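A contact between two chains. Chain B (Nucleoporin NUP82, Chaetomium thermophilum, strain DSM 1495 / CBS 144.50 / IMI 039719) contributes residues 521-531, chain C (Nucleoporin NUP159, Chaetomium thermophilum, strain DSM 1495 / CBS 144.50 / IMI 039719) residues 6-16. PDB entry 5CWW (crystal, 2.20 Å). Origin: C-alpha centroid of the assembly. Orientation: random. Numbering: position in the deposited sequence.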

ATOM      1  N   ARG B 521     -12.079   4.451 -25.536  1.00 58.34           N
ATOM      2  CA  ARG B 521     -13.188   5.276 -26.009  1.00 60.13           C
ATOM      3  C   ARG B 521     -13.273   6.575 -25.210  1.00 55.54           C
ATOM      4  O   ARG B 521     -13.603   7.627 -25.757  1.00 52.90           O
ATOM      5  CB  ARG B 521     -14.518   4.523 -25.918  1.00 67.34           C
ATOM      6  CG  ARG B 521     -14.594   3.269 -26.774  1.00 78.36           C
ATOM      7  CD  ARG B 521     -16.021   2.749 -26.854  1.00 88.51           C
ATOM      8  NE  ARG B 521     -16.076   1.298 -27.014  1.00 98.13           N
ATOM      9  CZ  ARG B 521     -15.917   0.661 -28.171  1.00107.97           C
ATOM     10  NH1 ARG B 521     -15.685   1.338 -29.287  1.00112.62           N
ATOM     11  NH2 ARG B 521     -15.987  -0.663 -28.210  1.00110.98           N
ATOM     12  N   LEU B 522     -12.975   6.499 -23.917  1.00 52.67           N
ATOM     13  CA  LEU B 522     -12.992   7.691 -23.080  1.00 51.15           C
ATOM     14  C   LEU B 522     -11.860   8.625 -23.489  1.00 53.27           C
ATOM     15  O   LEU B 522     -12.059   9.832 -23.615  1.00 52.94           O
ATOM     16  CB  LEU B 522     -12.875   7.328 -21.598  1.00 49.02           C
ATOM     17  CG  LEU B 522     -12.797   8.520 -20.634  1.00 48.01           C
ATOM     18  CD1 LEU B 522     -13.955   9.495 -20.847  1.00 48.41           C
ATOM     19  CD2 LEU B 522     -12.759   8.048 -19.183  1.00 47.85           C
ATOM     20  N   GLU B 523     -10.675   8.060 -23.697  1.00 55.37           N
ATOM     21  CA  GLU B 523      -9.509   8.854 -24.070  1.00 56.92           C
ATOM     22  C   GLU B 523      -9.719   9.557 -25.410  1.00 57.75           C
ATOM     23  O   GLU B 523      -9.308  10.704 -25.586  1.00 57.21           O
ATOM     24  CB  GLU B 523      -8.255   7.978 -24.131  1.00 58.62           C
ATOM     25  CG  GLU B 523      -6.992   8.722 -24.567  1.00 59.92           C
ATOM     26  CD  GLU B 523      -6.594   9.830 -23.607  1.00 59.03           C
ATOM     27  OE1 GLU B 523      -7.063   9.818 -22.451  1.00 58.55           O
ATOM     28  OE2 GLU B 523      -5.817  10.721 -24.013  1.00 57.42           O
ATOM     29  N   SER B 524     -10.352   8.868 -26.355  1.00 58.51           N
ATOM     30  CA  SER B 524     -10.609   9.456 -27.666  1.00 62.42           C
ATOM     31  C   SER B 524     -11.542  10.654 -27.532  1.00 56.41           C
ATOM     32  O   SER B 524     -11.377  11.661 -28.218  1.00 55.09           O
ATOM     33  CB  SER B 524     -11.205   8.422 -28.623  1.00 72.38           C
ATOM     34  OG  SER B 524     -12.477   7.988 -28.177  1.00 77.90           O
ATOM     35  N   GLU B 525     -12.519  10.548 -26.638  1.00 52.94           N
ATOM     36  CA  GLU B 525     -13.417  11.663 -26.371  1.00 54.21           C
ATOM     37  C   GLU B 525     -12.680  12.822 -25.703  1.00 54.10           C
ATOM     38  O   GLU B 525     -12.972  13.987 -25.972  1.00 54.14           O
ATOM     39  CB  GLU B 525     -14.589  11.218 -25.499  1.00 55.55           C
ATOM     40  CG  GLU B 525     -15.687  12.261 -25.386  1.00 58.41           C
ATOM     41  CD  GLU B 525     -16.222  12.686 -26.742  1.00 62.46           C
ATOM     42  OE1 GLU B 525     -16.320  11.822 -27.640  1.00 63.69           O
ATOM     43  OE2 GLU B 525     -16.534  13.885 -26.912  1.00 65.61           O
ATOM     44  N   LEU B 526     -11.727  12.503 -24.832  1.00 55.47           N
ATOM     45  CA  LEU B 526     -10.921  13.531 -24.182  1.00 55.76           C
ATOM     46  C   LEU B 526     -10.042  14.250 -25.199  1.00 57.59           C
ATOM     47  O   LEU B 526      -9.754  15.437 -25.053  1.00 59.44           O
ATOM     48  CB  LEU B 526     -10.052  12.925 -23.075  1.00 54.83           C
ATOM     49  CG  LEU B 526     -10.796  12.439 -21.827  1.00 52.02           C
ATOM     50  CD1 LEU B 526      -9.868  11.629 -20.931  1.00 52.20           C
ATOM     51  CD2 LEU B 526     -11.396  13.610 -21.056  1.00 52.81           C
ATOM     52  N   GLN B 527      -9.627  13.525 -26.233  1.00 57.04           N
ATOM     53  CA  GLN B 527      -8.808  14.098 -27.295  1.00 58.48           C
ATOM     54  C   GLN B 527      -9.652  14.523 -28.495  1.00 58.49           C
ATOM     55  O   GLN B 527      -9.112  14.856 -29.547  1.00 58.79           O
ATOM     56  CB  GLN B 527      -7.746  13.091 -27.739  1.00 63.00           C
ATOM     57  CG  GLN B 527      -6.717  12.768 -26.667  1.00 69.25           C
ATOM     58  CD  GLN B 527      -5.643  11.815 -27.155  1.00 77.12           C
ATOM     59  OE1 GLN B 527      -5.646  11.397 -28.313  1.00 81.97           O
ATOM     60  NE2 GLN B 527      -4.722  11.455 -26.267  1.00 79.26           N
ATOM     61  N   SER B 528     -10.973  14.511 -28.329  1.00 56.09           N
ATOM     62  CA  SER B 528     -11.894  14.785 -29.432  1.00 59.06           C
ATOM     63  C   SER B 528     -11.619  16.121 -30.110  1.00 60.59           C
ATOM     64  O   SER B 528     -11.390  17.134 -29.452  1.00 59.79           O
ATOM     65  CB  SER B 528     -13.341  14.758 -28.943  1.00 60.19           C
ATOM     66  OG  SER B 528     -14.242  14.981 -30.019  1.00 62.75           O
ATOM     67  N   ASP B 529     -11.643  16.097 -31.439  1.00 65.23           N
ATOM     68  CA  ASP B 529     -11.435  17.281 -32.261  1.00 67.97           C
ATOM     69  C   ASP B 529     -12.775  17.956 -32.603  1.00 65.07           C
ATOM     70  O   ASP B 529     -12.812  18.983 -33.284  1.00 68.03           O
ATOM     71  CB  ASP B 529     -10.682  16.886 -33.536  1.00 72.77           C
ATOM     72  CG  ASP B 529     -10.210  18.080 -34.339  1.00 78.28           C
ATOM     73  OD1 ASP B 529      -9.907  19.131 -33.735  1.00 80.05           O
ATOM     74  OD2 ASP B 529     -10.132  17.963 -35.580  1.00 80.94           O
ATOM     75  N   SER B 530     -13.872  17.376 -32.119  1.00 63.15           N
ATOM     76  CA  SER B 530     -15.216  17.813 -32.499  1.00 64.15           C
ATOM     77  C   SER B 530     -15.688  19.013 -31.681  1.00 63.34           C
ATOM     78  O   SER B 530     -15.536  19.041 -30.461  1.00 61.32           O
ATOM     79  CB  SER B 530     -16.209  16.659 -32.342  1.00266.45           C
ATOM     80  OG  SER B 530     -17.545  17.100 -32.512  1.00342.84           O
ATOM     81  N   GLU B 531     -16.269  19.999 -32.360  1.00 65.17           N
ATOM     82  CA  GLU B 531     -16.787  21.192 -31.696  1.00 64.88           C
ATOM     83  C   GLU B 531     -17.894  20.870 -30.697  1.00 63.45           C
ATOM     84  O   GLU B 531     -17.955  21.463 -29.621  1.00 63.54           O
ATOM     85  CB  GLU B 531     -17.320  22.192 -32.720  1.00 68.59           C
ATOM     86  CG  GLU B 531     -16.271  23.134 -33.294  1.00 69.07           C
ATOM     87  CD  GLU B 531     -16.889  24.281 -34.077  1.00 79.80           C
ATOM     88  OE1 GLU B 531     -18.040  24.649 -33.778  1.00 71.30           O
ATOM     89  OE2 GLU B 531     -16.227  24.816 -34.989  1.00 80.26           O
TER
ATOM     90  N   ALA C   6     -10.113  23.166 -20.328  1.00 83.72           N
ATOM     91  CA  ALA C   6     -11.520  23.439 -20.062  1.00 79.55           C
ATOM     92  C   ALA C   6     -12.398  22.380 -20.720  1.00 74.10           C
ATOM     93  O   ALA C   6     -13.464  22.037 -20.208  1.00 75.28           O
ATOM     94  CB  ALA C   6     -11.898  24.825 -20.560  1.00 81.93           C
ATOM     95  N   LYS C   7     -11.938  21.865 -21.856  1.00 72.13           N
ATOM     96  CA  LYS C   7     -12.657  20.820 -22.573  1.00 66.81           C
ATOM     97  C   LYS C   7     -12.559  19.499 -21.816  1.00 63.35           C
ATOM     98  O   LYS C   7     -13.543  18.768 -21.700  1.00 60.87           O
ATOM     99  CB  LYS C   7     -12.110  20.670 -23.995  1.00 70.03           C
ATOM    100  CG  LYS C   7     -12.985  19.833 -24.913  1.00 73.07           C
ATOM    101  CD  LYS C   7     -12.492  19.897 -26.351  1.00 77.42           C
ATOM    102  CE  LYS C   7     -13.517  19.337 -27.325  1.00 80.09           C
ATOM    103  NZ  LYS C   7     -13.112  19.551 -28.745  1.00 82.94           N
ATOM    104  N   ARG C   8     -11.370  19.195 -21.304  1.00 61.84           N
ATOM    105  CA  ARG C   8     -11.178  18.011 -20.472  1.00 62.08           C
ATOM    106  C   ARG C   8     -12.048  18.092 -19.225  1.00 61.30           C
ATOM    107  O   ARG C   8     -12.763  17.147 -18.892  1.00 57.47           O
ATOM    108  CB  ARG C   8      -9.709  17.859 -20.063  1.00 65.74           C
ATOM    109  CG  ARG C   8      -8.805  17.301 -21.150  1.00 67.40           C
ATOM    110  CD  ARG C   8      -7.363  17.203 -20.667  1.00 71.00           C
ATOM    111  NE  ARG C   8      -7.225  16.337 -19.496  1.00 69.57           N
ATOM    112  CZ  ARG C   8      -7.049  15.019 -19.547  1.00 67.69           C
ATOM    113  NH1 ARG C   8      -6.989  14.394 -20.714  1.00 65.99           N
ATOM    114  NH2 ARG C   8      -6.936  14.321 -18.425  1.00 67.13           N
ATOM    115  N   LYS C   9     -11.976  19.231 -18.544  1.00 63.60           N
ATOM    116  CA  LYS C   9     -12.715  19.445 -17.306  1.00 67.55           C
ATOM    117  C   LYS C   9     -14.216  19.285 -17.525  1.00 65.27           C
ATOM    118  O   LYS C   9     -14.904  18.653 -16.724  1.00 66.04           O
ATOM    119  CB  LYS C   9     -12.409  20.833 -16.740  1.00 74.41           C
ATOM    120  CG  LYS C   9     -12.907  21.050 -15.320  1.00 80.36           C
ATOM    121  CD  LYS C   9     -12.430  22.383 -14.759  1.00 86.27           C
ATOM    122  CE  LYS C   9     -12.739  22.506 -13.273  1.00 92.00           C
ATOM    123  NZ  LYS C   9     -12.312  23.818 -12.710  1.00 97.13           N
ATOM    124  N   ALA C  10     -14.716  19.857 -18.615  1.00 61.56           N
ATOM    125  CA  ALA C  10     -16.135  19.773 -18.946  1.00 62.13           C
ATOM    126  C   ALA C  10     -16.539  18.344 -19.298  1.00 60.09           C
ATOM    127  O   ALA C  10     -17.583  17.860 -18.860  1.00 60.77           O
ATOM    128  CB  ALA C  10     -16.464  20.712 -20.096  1.00 63.50           C
ATOM    129  N   THR C  11     -15.708  17.679 -20.095  1.00 60.15           N
ATOM    130  CA  THR C  11     -15.964  16.304 -20.514  1.00 60.16           C
ATOM    131  C   THR C  11     -16.099  15.365 -19.319  1.00 59.58           C
ATOM    132  O   THR C  11     -17.011  14.540 -19.263  1.00 61.16           O
ATOM    133  CB  THR C  11     -14.840  15.778 -21.428  1.00 58.54           C
ATOM    134  OG1 THR C  11     -14.658  16.675 -22.530  1.00 59.50           O
ATOM    135  CG2 THR C  11     -15.169  14.387 -21.956  1.00 56.07           C
ATOM    136  N   LEU C  12     -15.177  15.489 -18.369  1.00 57.08           N
ATOM    137  CA  LEU C  12     -15.172  14.624 -17.198  1.00 57.17           C
ATOM    138  C   LEU C  12     -16.318  14.988 -16.257  1.00 58.27           C
ATOM    139  O   LEU C  12     -16.898  14.115 -15.609  1.00 58.49           O
ATOM    140  CB  LEU C  12     -13.826  14.711 -16.478  1.00 58.33           C
ATOM    141  CG  LEU C  12     -12.638  14.195 -17.302  1.00 58.74           C
ATOM    142  CD1 LEU C  12     -11.311  14.532 -16.643  1.00 59.67           C
ATOM    143  CD2 LEU C  12     -12.744  12.693 -17.529  1.00 60.06           C
ATOM    144  N   ARG C  13     -16.641  16.276 -16.185  1.00 67.87           N
ATOM    145  CA  ARG C  13     -17.823  16.718 -15.455  1.00 74.72           C
ATOM    146  C   ARG C  13     -19.070  16.044 -16.023  1.00 71.29           C
ATOM    147  O   ARG C  13     -19.969  15.654 -15.279  1.00 74.64           O
ATOM    148  CB  ARG C  13     -17.974  18.240 -15.524  1.00 85.54           C
ATOM    149  CG  ARG C  13     -17.274  19.001 -14.407  1.00 95.68           C
ATOM    150  CD  ARG C  13     -17.957  20.338 -14.159  1.00106.41           C
ATOM    151  NE  ARG C  13     -17.379  21.063 -13.028  1.00115.75           N
ATOM    152  CZ  ARG C  13     -16.497  22.056 -13.123  1.00121.49           C
ATOM    153  NH1 ARG C  13     -16.063  22.471 -14.307  1.00122.01           N
ATOM    154  NH2 ARG C  13     -16.044  22.639 -12.022  1.00125.41           N
ATOM    155  N   MET C  14     -19.112  15.906 -17.344  1.00 64.92           N
ATOM    156  CA  MET C  14     -20.258  15.305 -18.015  1.00 63.13           C
ATOM    157  C   MET C  14     -20.327  13.800 -17.780  1.00 61.70           C
ATOM    158  O   MET C  14     -21.416  13.228 -17.712  1.00 63.63           O
ATOM    159  CB  MET C  14     -20.210  15.597 -19.516  1.00 62.66           C
ATOM    160  CG  MET C  14     -20.599  17.024 -19.870  1.00 65.21           C
ATOM    161  SD  MET C  14     -20.370  17.414 -21.615  1.00 76.76           S
ATOM    162  CE  MET C  14     -20.876  19.132 -21.643  1.00107.01           C
ATOM    163  N   LEU C  15     -19.167  13.161 -17.658  1.00 59.53           N
ATOM    164  CA  LEU C  15     -19.113  11.737 -17.348  1.00 59.30           C
ATOM    165  C   LEU C  15     -19.729  11.489 -15.977  1.00 60.80           C
ATOM    166  O   LEU C  15     -20.553  10.590 -15.809  1.00 62.29           O
ATOM    167  CB  LEU C  15     -17.670  11.229 -17.387  1.00 57.57           C
ATOM    168  CG  LEU C  15     -17.421   9.794 -16.911  1.00 57.93           C
ATOM    169  CD1 LEU C  15     -18.097   8.790 -17.828  1.00 59.01           C
ATOM    170  CD2 LEU C  15     -15.924   9.515 -16.811  1.00 57.13           C
ATOM    171  N   ARG C  16     -19.317  12.300 -15.006  1.00 60.93           N
ATOM    172  CA  ARG C  16     -19.837  12.225 -13.645  1.00 62.84           C
ATOM    173  C   ARG C  16     -21.358  12.378 -13.637  1.00 65.70           C
ATOM    174  O   ARG C  16     -22.073  11.485 -13.178  1.00 67.29           O
ATOM    175  CB  ARG C  16     -19.164  13.295 -12.769  1.00 63.49           C
ATOM    176  CG  ARG C  16     -19.958  13.779 -11.550  1.00 69.68           C
ATOM    177  CD  ARG C  16     -20.346  12.645 -10.620  1.00 72.85           C
ATOM    178  NE  ARG C  16     -20.724  13.122  -9.292  1.00 77.17           N
ATOM    179  CZ  ARG C  16     -21.931  13.565  -8.954  1.00 81.56           C
ATOM    180  NH1 ARG C  16     -22.912  13.610  -9.846  1.00 84.40           N
ATOM    181  NH2 ARG C  16     -22.156  13.968  -7.710  1.00 83.52           N
TER

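A helix that ends against a neighbouring chain can use two kinds of adhesive in succession: mostly apolar contacts from side chains along the helix, then backbone carbonyls of the loop that follows it. The contact between NUP82 and NUP159 illustrates the principle over 458 Å² of buried surface. The two helices run at 139° to one another, their axes no closer than 10.6 Å, and side chains from both helices meet between them.

Leu B522 begins the apolar part. Its CA–CB bond points sideways, but the t, p rotamer brings the end of the side chain nearer, and CD2 lies 4.2 Å from CD2 of Leu C15. One turn later, Glu B525 contributes its aliphatic portion: CG rests 4.1 Å from CG2 of Thr C11, while both carboxylate oxygens are hydrogen-bonded elsewhere in the structure. Thr C11 suits this site because its hydroxyl is occupied within its own helix, OG1 donating to Lys C7 O at 2.5 Å, which leaves the methyl for the partner.

Leu B526 is the centrepiece, with 107 Å² covered. Its branched end serves several neighbours: CD2 lies 3.9 Å from Leu C12 CD2 and 4.0 Å from Thr C11 CG2, and CD1 approaches Arg C8 NH1 at 4.0 Å. That guanidinium can tolerate an apolar neighbour, since NH1 and NH2 find hydrogen-bonding partners elsewhere.

At Gln B527 the chain leaves helical geometry, and the chemistry changes. Lys C7, extended with all four chi angles t, reaches the loop beyond and donates from NZ to Ser B528 O at 3.1 Å and to Ser B530 O at 3.0 Å. The two acceptors are backbone atoms, so the loop's shape matters here; Ser B530 N donating to Ser B528 OG, at 3.2 Å, links the same two residues.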